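Local structure of mitochondrial enolase superfamily member 1 (Homo sapiens, 4A35) at residues P33-A38 / V389-E394; G54-L59 / V112-A117; G358-C363 / E394-P399; V424-H427 / G432-W435. The protein catalyses the magnesium-dependent dehydration of L-fuconate to 2-keto-3-deoxy-L-fuconate, a step in the breakdown of L-fucose. All blocks are in the same frame, centred on the assembly; numbering follows the deposited sequence. Where two conformers were deposited one is given.

Overall arrangement
From the N terminus, segment 33-38 enters strand 36-44, and contact 1 joins it to the loop 389-394, closing a loop of 350 residues, the longest of the four. Nested inside it, contact 2 closes a loop of about 50 residues, packing strand 52-58, the sheet neighbour of strand 36-44, on helix 110-131 within the N-terminal domain. Contact 3 ties the start of helix 362-377 to the loop 394-399, some 30 residues on. Its segments alternate with those of contact 1, so the two cross; they share E394, and V360 touches Y35 and S36 where the N-terminal and barrel domains meet. Contact 4 follows in series, closing a loop of four residues between two short C-terminal helices; its H427 touches H395 of contact 3.

Contact 1 (P33-A38 / V389-E394); sequences PDYSAA and VDHLHE. With EDO (1,2-ethanediol), chain F.
Y35 reaches across to H391 and L392 of the loop 389-394. Early in that loop V389 O accepts a bond from H393 NE2 at 2.8 Å, nearly straight at 163° and in the carbonyl plane, which ties the two ends of the turn together. H391 presents one face of its imidazole to Y35, with CE2 of Y35 3.6 Å from CD2 of H391 and offset toward the rim. The ring planes are inclined at 40°; since H391 was deposited in two conformers, this meeting is the less certain one. L392 brings CD1 to within 3.8 Å of Y35 CB, at the edge of the phenol ring. With CG of Y35 opposite its own carbonyl carbon (chi1 -74°), the ring is swung to the loop. Y35 probably binds substrate, as in related enzymes, so the contact borders the active site. D34 OD2 accepts from O1 of an ethanediol, probably from the crystallisation liquor, at 2.6 Å and OD1 pairs with S20 OG; an alanine here would probably leave the S20 hydroxyl without that partner. Strand 36-44 runs on between strands 7-16 and 52-58, F57 of the latter meeting Y35 edge-to-face, while helix 63-73 covers S36 and A38.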
loop_
_atom_site.group_PDB
_atom_site.type_symbol
_atom_site.label_atom_id
_atom_site.label_comp_id
_atom_site.label_asym_id
_atom_site.label_seq_id
_atom_site.Cartn_x
_atom_site.Cartn_y
_atom_site.Cartn_z
ATOM N N PRO A 33 -5.596 -11.297 -17.002
ATOM C CA PRO A 33 -4.273 -10.687 -16.823
ATOM C C PRO A 33 -3.410 -10.852 -18.067
ATOM O O PRO A 33 -3.493 -11.853 -18.763
ATOM C CB PRO A 33 -3.684 -11.480 -15.648
ATOM C CG PRO A 33 -4.333 -12.830 -15.749
ATOM C CD PRO A 33 -5.758 -12.474 -16.114
ATOM N N ASP A 34 -2.534 -9.869 -18.288
ATOM C CA ASP A 34 -1.458 -9.912 -19.262
ATOM C C ASP A 34 -0.186 -9.887 -18.412
ATOM O O ASP A 34 0.249 -8.815 -17.956
ATOM C CB ASP A 34 -1.541 -8.715 -20.237
ATOM C CG ASP A 34 -2.695 -8.834 -21.213
ATOM O OD1 ASP A 34 -2.894 -9.926 -21.747
ATOM O OD2 ASP A 34 -3.395 -7.802 -21.450
ATOM N N TYR A 35 0.374 -11.059 -18.146
ATOM C CA TYR A 35 1.579 -11.175 -17.324
ATOM C C TYR A 35 2.661 -10.260 -17.876
ATOM O O TYR A 35 3.084 -10.373 -19.038
ATOM C CB TYR A 35 2.054 -12.634 -17.324
ATOM C CG TYR A 35 1.228 -13.584 -16.486
ATOM C CD1 TYR A 35 0.054 -13.161 -15.852
ATOM C CD2 TYR A 35 1.612 -14.912 -16.327
ATOM C CE1 TYR A 35 -0.713 -14.045 -15.071
ATOM C CE2 TYR A 35 0.875 -15.791 -15.522
ATOM C CZ TYR A 35 -0.260 -15.338 -14.861
ATOM O OH TYR A 35 -0.997 -16.206 -14.087
ATOM N N SER A 36 3.142 -9.377 -17.023
ATOM C CA SER A 36 4.085 -8.339 -17.419
ATOM C C SER A 36 5.151 -8.081 -16.368
ATOM O O SER A 36 5.030 -8.527 -15.210
ATOM C CB SER A 36 3.312 -7.035 -17.663
ATOM O OG SER A 36 2.363 -7.232 -18.694
ATOM N N ALA A 37 6.161 -7.273 -16.756
ATOM C CA ALA A 37 7.197 -6.903 -15.810
ATOM C C ALA A 37 7.832 -5.577 -16.157
ATOM O O ALA A 37 7.937 -5.201 -17.344
ATOM C CB ALA A 37 8.305 -7.992 -15.802
ATOM N N ALA A 38 8.260 -4.860 -15.115
ATOM C CA ALA A 38 9.173 -3.713 -15.293
ATOM C C ALA A 38 10.577 -4.361 -15.247
ATOM O O ALA A 38 10.938 -4.983 -14.230
ATOM C CB ALA A 38 8.973 -2.687 -14.174
ATOM N N VAL A 389 4.302 -22.605 -11.977
ATOM C CA VAL A 389 3.384 -22.400 -13.111
ATOM C C VAL A 389 4.231 -22.554 -14.384
ATOM O O VAL A 389 5.398 -22.154 -14.401
ATOM C CB VAL A 389 2.552 -21.074 -13.065
ATOM C CG1 VAL A 389 1.362 -21.137 -14.032
ATOM C CG2 VAL A 389 2.036 -20.794 -11.642
ATOM N N ASP A 390 3.667 -23.189 -15.408
ATOM C CA ASP A 390 4.378 -23.527 -16.665
ATOM C C ASP A 390 4.498 -22.388 -17.726
ATOM O O ASP A 390 4.876 -22.676 -18.866
ATOM C CB ASP A 390 3.694 -24.741 -17.353
ATOM C CG ASP A 390 2.214 -24.539 -17.724
ATOM O OD1 ASP A 390 1.535 -23.704 -17.065
ATOM O OD2 ASP A 390 1.715 -25.267 -18.623
ATOM N N HIS A 391 4.241 -21.140 -17.313
ATOM C CA HIS A 391 4.264 -19.933 -18.152
ATOM C C HIS A 391 5.667 -19.290 -18.384
ATOM O O HIS A 391 6.380 -19.060 -17.403
ATOM C CB HIS A 391 3.380 -18.840 -17.473
ATOM C CG HIS A 391 1.905 -18.868 -17.772
ATOM N ND1 HIS A 391 1.079 -19.893 -17.304
ATOM C CD2 HIS A 391 1.135 -17.925 -18.366
ATOM C CE1 HIS A 391 -0.145 -19.558 -17.670
ATOM N NE2 HIS A 391 -0.162 -18.376 -18.309
ATOM N N LEU A 392 6.012 -18.911 -19.674
ATOM C CA LEU A 392 7.037 -17.911 -20.025
ATOM C C LEU A 392 8.497 -18.110 -19.617
ATOM O O LEU A 392 9.316 -17.174 -19.767
ATOM C CB LEU A 392 6.564 -16.550 -19.417
ATOM C CG LEU A 392 5.110 -16.084 -19.782
ATOM C CD1 LEU A 392 4.720 -14.791 -18.997
ATOM C CD2 LEU A 392 4.929 -15.932 -21.313
ATOM N N HIS A 393 8.852 -19.288 -19.164
ATOM C CA HIS A 393 10.243 -19.596 -18.812
ATOM C C HIS A 393 11.199 -19.487 -20.016
ATOM O O HIS A 393 12.367 -19.167 -19.805
ATOM C CB HIS A 393 10.360 -21.002 -18.200
ATOM C CG HIS A 393 9.451 -21.185 -17.024
ATOM N ND1 HIS A 393 9.698 -20.552 -15.816
ATOM C CD2 HIS A 393 8.246 -21.804 -16.957
ATOM C CE1 HIS A 393 8.671 -20.853 -15.033
ATOM N NE2 HIS A 393 7.777 -21.620 -15.676
ATOM N N GLU A 394 10.696 -19.676 -21.262
ATOM C CA GLU A 394 11.494 -19.583 -22.501
ATOM C C GLU A 394 12.048 -18.138 -22.720
ATOM O O GLU A 394 12.958 -17.958 -23.533
ATOM C CB GLU A 394 10.677 -20.050 -23.742
ATOM C CG GLU A 394 9.448 -19.209 -24.115
ATOM C CD GLU A 394 8.158 -19.483 -23.353
ATOM O OE1 GLU A 394 8.205 -20.178 -22.314
ATOM O OE2 GLU A 394 7.085 -19.039 -23.820
HETATM C C1 EDO F . -4.114 -8.134 -24.815
HETATM O O1 EDO F . -4.449 -7.294 -23.733
HETATM C C2 EDO F . -4.926 -7.632 -26.015
HETATM O O2 EDO F . -4.556 -6.266 -26.236
#

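Contact 2 (G54-L59 / V112-A117); sequences GITFTL and VHLATA
In the N-terminal domain of this mandelate racemase-like enzyme, helix 110-131 lies against strand 52-58, and the two come together where T56 meets L114. The backbones approach to 5.9 Å between CA of T56 and CA of L114, close enough for the threonine to sit on the helix main chain: its CB is 3.3 Å from the carbonyl O of L114, and CG2 of T56 also rests on that oxygen at 3.5 Å. OG1 of T56 is turned opposite its own backbone N (chi1 -165°), which sets it beside L114 CD2 at 3.7 Å; the two side chains cross at about a right angle. The hydroxyl is hydrogen-bonded to the carbonyl O of C331, in the barrel domain, so one small residue touches the helix and bonds across the domain boundary. Strand 52-58 is an outer strand of a three-stranded antiparallel sheet on which the helices of this domain pack, and A38 of the neighbouring strand and V66 of helix 63-73 also touch T56. One turn further along the helix, A117 lies near the backbone of I55, whose carbonyl O is bonded by N121 ND2. On the helix, T116 grips V112 O twice, through its N at 2.9 Å and through OG1 at 2.8 Å, the two donors arriving from opposite faces of the carbonyl plane. L114 packs on I105 of the second subunit.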
loop_
_atom_site.group_PDB
_atom_site.type_symbol
_atom_site.label_atom_id
_atom_site.label_comp_id
_atom_site.label_asym_id
_atom_site.label_seq_id
_atom_site.Cartn_x
_atom_site.Cartn_y
_atom_site.Cartn_z
ATOM N N GLY A 54 16.895 -7.024 -13.133
ATOM C CA GLY A 54 15.879 -7.063 -12.095
ATOM C C GLY A 54 14.511 -6.979 -12.712
ATOM O O GLY A 54 14.336 -6.414 -13.801
ATOM N N ILE A 55 13.544 -7.551 -12.009
ATOM C CA ILE A 55 12.143 -7.518 -12.400
ATOM C C ILE A 55 11.242 -7.276 -11.196
ATOM O O ILE A 55 11.608 -7.498 -10.030
ATOM C CB ILE A 55 11.694 -8.870 -13.092
ATOM C CG1 ILE A 55 11.853 -10.090 -12.113
ATOM C CG2 ILE A 55 12.331 -9.103 -14.483
ATOM C CD1 ILE A 55 11.070 -11.393 -12.499
ATOM N N THR A 56 10.035 -6.827 -11.518
ATOM C CA THR A 56 8.863 -6.823 -10.666
ATOM C C THR A 56 7.719 -7.225 -11.569
ATOM O O THR A 56 7.708 -6.845 -12.729
ATOM C CB THR A 56 8.623 -5.590 -9.812
ATOM O OG1 THR A 56 7.639 -5.992 -8.825
ATOM C CG2 THR A 56 8.098 -4.387 -10.620
ATOM N N PHE A 57 6.777 -7.983 -11.044
ATOM C CA PHE A 57 5.678 -8.548 -11.840
ATOM C C PHE A 57 4.369 -7.753 -11.713
ATOM O O PHE A 57 3.974 -7.328 -10.610
ATOM C CB PHE A 57 5.451 -9.970 -11.349
ATOM C CG PHE A 57 4.218 -10.675 -11.859
ATOM C CD1 PHE A 57 4.055 -10.933 -13.227
ATOM C CD2 PHE A 57 3.206 -11.063 -10.979
ATOM C CE1 PHE A 57 2.924 -11.617 -13.698
ATOM C CE2 PHE A 57 2.058 -11.727 -11.453
ATOM C CZ PHE A 57 1.916 -11.981 -12.816
ATOM N N THR A 58 3.695 -7.592 -12.844
ATOM C CA THR A 58 2.395 -6.912 -12.909
ATOM C C THR A 58 1.448 -7.722 -13.816
ATOM O O THR A 58 1.881 -8.649 -14.497
ATOM C CB THR A 58 2.459 -5.438 -13.393
ATOM O OG1 THR A 58 2.627 -5.476 -14.823
ATOM C CG2 THR A 58 3.550 -4.574 -12.674
ATOM N N LEU A 59 0.191 -7.250 -13.905
ATOM C CA LEU A 59 -0.816 -7.882 -14.745
ATOM C C LEU A 59 -1.092 -7.106 -16.056
ATOM O O LEU A 59 -2.073 -7.391 -16.736
ATOM C CB LEU A 59 -2.115 -8.059 -13.969
ATOM C CG LEU A 59 -2.023 -8.919 -12.701
ATOM C CD1 LEU A 59 -3.434 -9.189 -12.139
ATOM C CD2 LEU A 59 -1.222 -10.201 -12.960
ATOM N N VAL A 112 5.483 2.107 -5.407
ATOM C CA VAL A 112 6.843 2.512 -4.994
ATOM C C VAL A 112 7.637 1.277 -4.471
ATOM O O VAL A 112 8.832 1.176 -4.762
ATOM C CB VAL A 112 6.839 3.697 -3.976
ATOM C CG1 VAL A 112 6.335 3.261 -2.596
ATOM C CG2 VAL A 112 8.229 4.367 -3.895
ATOM N N HIS A 113 6.951 0.334 -3.812
ATOM C CA HIS A 113 7.633 -0.870 -3.291
ATOM C C HIS A 113 7.915 -1.878 -4.408
ATOM O O HIS A 113 8.981 -2.529 -4.409
ATOM C CB HIS A 113 6.861 -1.497 -2.140
ATOM C CG HIS A 113 7.759 -2.062 -1.073
ATOM N ND1 HIS A 113 8.787 -1.314 -0.521
ATOM C CD2 HIS A 113 7.650 -3.230 -0.389
ATOM C CE1 HIS A 113 9.359 -2.107 0.372
ATOM N NE2 HIS A 113 8.661 -3.243 0.530
ATOM N N LEU A 114 6.975 -2.028 -5.366
ATOM C CA LEU A 114 7.220 -2.874 -6.551
ATOM C C LEU A 114 8.461 -2.369 -7.310
ATOM O O LEU A 114 9.371 -3.166 -7.629
ATOM C CB LEU A 114 5.990 -2.830 -7.476
ATOM C CG LEU A 114 4.697 -3.463 -6.880
ATOM C CD1 LEU A 114 3.606 -3.444 -7.910
ATOM C CD2 LEU A 114 4.931 -4.958 -6.490
ATOM N N ALA A 115 8.556 -1.032 -7.495
ATOM C CA ALA A 115 9.701 -0.437 -8.142
ATOM C C ALA A 115 10.982 -0.684 -7.336
ATOM O O ALA A 115 12.023 -0.982 -7.906
ATOM C CB ALA A 115 9.479 1.064 -8.353
ATOM N N THR A 116 10.912 -0.504 -6.006
ATOM C CA THR A 116 12.047 -0.764 -5.120
ATOM C C THR A 116 12.517 -2.238 -5.269
ATOM O O THR A 116 13.749 -2.503 -5.382
ATOM C CB THR A 116 11.661 -0.490 -3.632
ATOM O OG1 THR A 116 11.326 0.893 -3.468
ATOM C CG2 THR A 116 12.782 -0.886 -2.667
ATOM N N ALA A 117 11.548 -3.193 -5.350
ATOM C CA ALA A 117 11.904 -4.613 -5.484
ATOM C C ALA A 117 12.637 -4.856 -6.822
ATOM O O ALA A 117 13.656 -5.555 -6.825
ATOM C CB ALA A 117 10.654 -5.527 -5.398
#

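Contact 3 (G358-C363 / E394-P399); sequences GGVGLC and EHFKYP
Main-chain to ring contact dominates where F396 rests on G361. The tip of the phenyl ring, CZ, comes to 3.3 Å from G361 CA, and CE1 of F396 is 3.6 Å from the G361 N. The fit depends on glycine: a CB at this position would stand only 2.5 Å from F396 CZ, a clash, and the positive phi of G361 (72°) points to the same residue. Apolar side-chain contact adds V360, whose CG1 meets CZ of F396 at 3.8 Å, at the ring edge and near its plane, with the two side chains at about a right angle. V360 CG1 lies opposite its own backbone N (chi1 -175°), which sends that branch to F396, whereas CG2 packs against the backbone of Y35 and S36. Both segments belong to the TIM-barrel-like C-terminal domain. Here G361 occupies the N-cap position of helix 362-377, and the loop before it contains G358, which by similarity binds substrate. Backbone polar contact within that loop is slight, a weak bond of 3.3 Å from L362 N to G358 O. On the other segment, H395 stacks its ring on F17 and bonds S423 OG through ND1, while F396 also touches M419 and E364.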
loop_
_atom_site.group_PDB
_atom_site.type_symbol
_atom_site.label_atom_id
_atom_site.label_comp_id
_atom_site.label_asym_id
_atom_site.label_seq_id
_atom_site.Cartn_x
_atom_site.Cartn_y
_atom_site.Cartn_z
ATOM N N GLY A 358 4.966 -18.160 -10.311
ATOM C CA GLY A 358 4.252 -18.037 -11.581
ATOM C C GLY A 358 4.522 -16.678 -12.200
ATOM O O GLY A 358 5.645 -16.173 -12.118
ATOM N N GLY A 359 3.500 -16.069 -12.807
ATOM C CA GLY A 359 3.683 -14.769 -13.439
ATOM C C GLY A 359 4.830 -14.720 -14.440
ATOM O O GLY A 359 5.005 -15.662 -15.197
ATOM N N VAL A 360 5.592 -13.616 -14.451
ATOM C CA VAL A 360 6.806 -13.411 -15.254
ATOM C C VAL A 360 8.006 -13.570 -14.357
ATOM O O VAL A 360 8.326 -12.623 -13.611
ATOM C CB VAL A 360 6.889 -11.986 -15.945
ATOM C CG1 VAL A 360 8.118 -11.897 -16.868
ATOM C CG2 VAL A 360 5.630 -11.673 -16.710
ATOM N N GLY A 361 8.672 -14.717 -14.427
ATOM C CA GLY A 361 9.917 -14.910 -13.683
ATOM C C GLY A 361 9.846 -15.063 -12.177
ATOM O O GLY A 361 10.898 -15.210 -11.549
ATOM N N LEU A 362 8.644 -15.054 -11.547
ATOM C CA LEU A 362 8.614 -15.265 -10.074
ATOM C C LEU A 362 9.221 -16.640 -9.675
ATOM O O LEU A 362 9.902 -16.704 -8.656
ATOM C CB LEU A 362 7.172 -15.171 -9.538
ATOM C CG LEU A 362 6.419 -13.828 -9.835
ATOM C CD1 LEU A 362 4.971 -13.873 -9.236
ATOM C CD2 LEU A 362 7.198 -12.601 -9.230
ATOM N N CYS A 363 8.965 -17.717 -10.467
ATOM C CA CYS A 363 9.573 -19.058 -10.208
ATOM C C CYS A 363 11.122 -18.922 -10.189
ATOM O O CYS A 363 11.791 -19.433 -9.267
ATOM C CB CYS A 363 9.143 -20.074 -11.274
ATOM S SG CYS A 363 7.361 -20.391 -11.339
ATOM N N GLU A 394 10.696 -19.676 -21.262
ATOM C CA GLU A 394 11.494 -19.583 -22.501
ATOM C C GLU A 394 12.048 -18.138 -22.720
ATOM O O GLU A 394 12.958 -17.958 -23.533
ATOM C CB GLU A 394 10.677 -20.050 -23.742
ATOM C CG GLU A 394 9.448 -19.209 -24.115
ATOM C CD GLU A 394 8.158 -19.483 -23.353
ATOM O OE1 GLU A 394 8.205 -20.178 -22.314
ATOM O OE2 GLU A 394 7.085 -19.039 -23.820
ATOM N N HIS A 395 11.531 -17.134 -21.966
ATOM C CA HIS A 395 11.986 -15.747 -22.126
ATOM C C HIS A 395 13.119 -15.399 -21.157
ATOM O O HIS A 395 13.671 -14.300 -21.241
ATOM C CB HIS A 395 10.816 -14.759 -21.978
ATOM C CG HIS A 395 9.700 -15.019 -22.950
ATOM N ND1 HIS A 395 9.904 -14.967 -24.314
ATOM C CD2 HIS A 395 8.418 -15.387 -22.721
ATOM C CE1 HIS A 395 8.744 -15.270 -24.872
ATOM N NE2 HIS A 395 7.812 -15.489 -23.966
ATOM N N PHE A 396 13.488 -16.350 -20.283
ATOM C CA PHE A 396 14.582 -16.174 -19.328
ATOM C C PHE A 396 15.826 -16.900 -19.843
ATOM O O PHE A 396 15.744 -18.013 -20.368
ATOM C CB PHE A 396 14.165 -16.676 -17.916
ATOM C CG PHE A 396 13.202 -15.680 -17.298
ATOM C CD1 PHE A 396 11.856 -15.665 -17.672
ATOM C CD2 PHE A 396 13.671 -14.637 -16.498
ATOM C CE1 PHE A 396 10.981 -14.687 -17.175
ATOM C CE2 PHE A 396 12.793 -13.638 -16.013
ATOM C CZ PHE A 396 11.462 -13.671 -16.356
ATOM N N LYS A 397 16.980 -16.270 -19.645
ATOM C CA LYS A 397 18.292 -16.833 -19.999
ATOM C C LYS A 397 18.577 -18.098 -19.115
ATOM O O LYS A 397 19.188 -19.070 -19.571
ATOM C CB LYS A 397 19.380 -15.747 -19.831
ATOM C CG LYS A 397 20.811 -16.305 -20.111
ATOM C CD LYS A 397 21.931 -15.252 -20.114
ATOM C CE LYS A 397 23.272 -15.918 -20.488
ATOM N NZ LYS A 397 24.324 -14.872 -20.668
ATOM N N TYR A 398 18.158 -18.045 -17.843
ATOM C CA TYR A 398 18.370 -19.130 -16.859
ATOM C C TYR A 398 17.005 -19.659 -16.388
ATOM O O TYR A 398 16.567 -19.345 -15.285
ATOM C CB TYR A 398 19.195 -18.594 -15.682
ATOM C CG TYR A 398 20.489 -17.947 -16.116
ATOM C CD1 TYR A 398 21.574 -18.723 -16.532
ATOM C CD2 TYR A 398 20.613 -16.552 -16.178
ATOM C CE1 TYR A 398 22.776 -18.130 -16.940
ATOM C CE2 TYR A 398 21.805 -15.949 -16.577
ATOM C CZ TYR A 398 22.895 -16.746 -16.935
ATOM O OH TYR A 398 24.101 -16.194 -17.315
ATOM N N PRO A 399 16.259 -20.410 -17.234
ATOM C CA PRO A 399 14.892 -20.812 -16.824
ATOM C C PRO A 399 14.946 -21.811 -15.687
ATOM O O PRO A 399 15.968 -22.491 -15.549
ATOM C CB PRO A 399 14.326 -21.478 -18.095
ATOM C CG PRO A 399 15.580 -22.004 -18.807
ATOM C CD PRO A 399 16.593 -20.917 -18.589
#

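Contact 4 (V424-H427 / G432-W435); sequences VKKH and GEVW
V434 N donates to K426 O at 3.0 Å, a fairly straight bond (162°) from the first turn of helix 433-438 to the last turn of helix 421-427. The adjoining E433 N is served by a water at 2.8 Å, which in turn donates to K425 O at 3.2 Å. Two amides at the start of one helix and two carbonyls near the end of another are thus satisfied by each other, directly or through water. These are two short helices, 421-427 and 433-438, joined by a brief loop near the C terminus, with G432 at the N-cap position of the second; a CB on G432 would clash with both K425 O and K426 O. V434 CG2 lies over one face of the H427 ring, 4.1 Å from its centroid, a CH-pi contact. H427 ND1 is occupied by S423 O. K426 and E433 run side by side, but K426 NZ is 4.3 Å from E433 OE1, too long for a salt bridge, and E433 OE2 pairs with K437 instead. W435 NE1 donates to R16 O, and its indole edge lies near H427 O. A leucine in its place would remove that N-H and is likely to leave R16 O without that donor and a gap against P18.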
loop_
_atom_site.group_PDB
_atom_site.type_symbol
_atom_site.label_atom_id
_atom_site.label_comp_id
_atom_site.label_asym_id
_atom_site.label_seq_id
_atom_site.Cartn_x
_atom_site.Cartn_y
_atom_site.Cartn_z
ATOM N N VAL A 424 12.597 -9.528 -24.716
ATOM C CA VAL A 424 12.266 -8.193 -24.180
ATOM C C VAL A 424 11.818 -7.240 -25.313
ATOM O O VAL A 424 10.724 -6.644 -25.255
ATOM C CB VAL A 424 13.486 -7.618 -23.415
ATOM C CG1 VAL A 424 13.277 -6.145 -23.050
ATOM C CG2 VAL A 424 13.792 -8.465 -22.180
ATOM N N LYS A 425 12.623 -7.176 -26.367
ATOM C CA LYS A 425 12.338 -6.276 -27.499
ATOM C C LYS A 425 11.018 -6.593 -28.204
ATOM O O LYS A 425 10.281 -5.650 -28.528
ATOM C CB LYS A 425 13.517 -6.318 -28.500
ATOM C CG LYS A 425 14.759 -5.736 -27.852
ATOM C CD LYS A 425 15.994 -5.724 -28.718
ATOM C CE LYS A 425 17.141 -5.124 -27.931
ATOM N NZ LYS A 425 16.923 -3.676 -27.604
ATOM N N LYS A 426 10.688 -7.889 -28.413
ATOM C CA LYS A 426 9.437 -8.259 -29.107
ATOM C C LYS A 426 8.205 -7.902 -28.259
ATOM O O LYS A 426 7.131 -7.634 -28.806
ATOM C CB LYS A 426 9.387 -9.783 -29.396
ATOM C CG LYS A 426 9.873 -10.202 -30.782
ATOM C CD LYS A 426 9.724 -11.710 -30.960
ATOM C CE LYS A 426 10.033 -12.161 -32.371
ATOM N NZ LYS A 426 9.892 -13.631 -32.511
ATOM N N HIS A 427 8.372 -7.954 -26.920
ATOM C CA HIS A 427 7.240 -7.772 -25.982
ATOM C C HIS A 427 7.194 -6.408 -25.242
ATOM O O HIS A 427 6.284 -6.161 -24.420
ATOM C CB HIS A 427 7.277 -8.935 -24.968
ATOM C CG HIS A 427 7.002 -10.249 -25.619
ATOM N ND1 HIS A 427 8.043 -11.051 -26.111
ATOM C CD2 HIS A 427 5.815 -10.836 -25.906
ATOM C CE1 HIS A 427 7.449 -12.107 -26.655
ATOM N NE2 HIS A 427 6.112 -12.030 -26.538
ATOM N N GLY A 432 7.002 -2.773 -29.149
ATOM C CA GLY A 432 7.547 -4.063 -29.547
ATOM C C GLY A 432 6.659 -4.708 -30.599
ATOM O O GLY A 432 5.469 -4.376 -30.681
ATOM N N GLU A 433 7.219 -5.617 -31.402
ATOM C CA GLU A 433 6.511 -6.307 -32.516
ATOM C C GLU A 433 5.136 -6.834 -32.102
ATOM O O GLU A 433 4.147 -6.617 -32.813
ATOM C CB GLU A 433 7.358 -7.478 -33.100
ATOM C CG GLU A 433 6.532 -8.512 -33.906
ATOM C CD GLU A 433 7.089 -9.913 -34.153
ATOM O OE1 GLU A 433 8.323 -10.023 -34.359
ATOM O OE2 GLU A 433 6.286 -10.879 -34.238
ATOM N N VAL A 434 5.073 -7.543 -30.960
ATOM C CA VAL A 434 3.844 -8.191 -30.528
ATOM C C VAL A 434 2.743 -7.145 -30.287
ATOM O O VAL A 434 1.616 -7.337 -30.770
ATOM C CB VAL A 434 4.094 -9.107 -29.296
ATOM C CG1 VAL A 434 2.785 -9.626 -28.694
ATOM C CG2 VAL A 434 5.018 -10.270 -29.669
ATOM N N TRP A 435 3.083 -6.011 -29.625
ATOM C CA TRP A 435 2.093 -4.975 -29.312
ATOM C C TRP A 435 1.756 -4.134 -30.513
ATOM O O TRP A 435 0.636 -3.644 -30.570
ATOM C CB TRP A 435 2.539 -4.144 -28.099
ATOM C CG TRP A 435 2.558 -5.044 -26.896
ATOM C CD1 TRP A 435 3.654 -5.644 -26.332
ATOM C CD2 TRP A 435 1.406 -5.660 -26.291
ATOM N NE1 TRP A 435 3.254 -6.559 -25.377
ATOM C CE2 TRP A 435 1.880 -6.587 -25.332
ATOM C CE3 TRP A 435 0.010 -5.488 -26.444
ATOM C CZ2 TRP A 435 1.013 -7.355 -24.547
ATOM C CZ3 TRP A 435 -0.845 -6.301 -25.714
ATOM C CH2 TRP A 435 -0.341 -7.159 -24.718
HETATM O O HOH W 1 10.041 -5.519 -31.748
#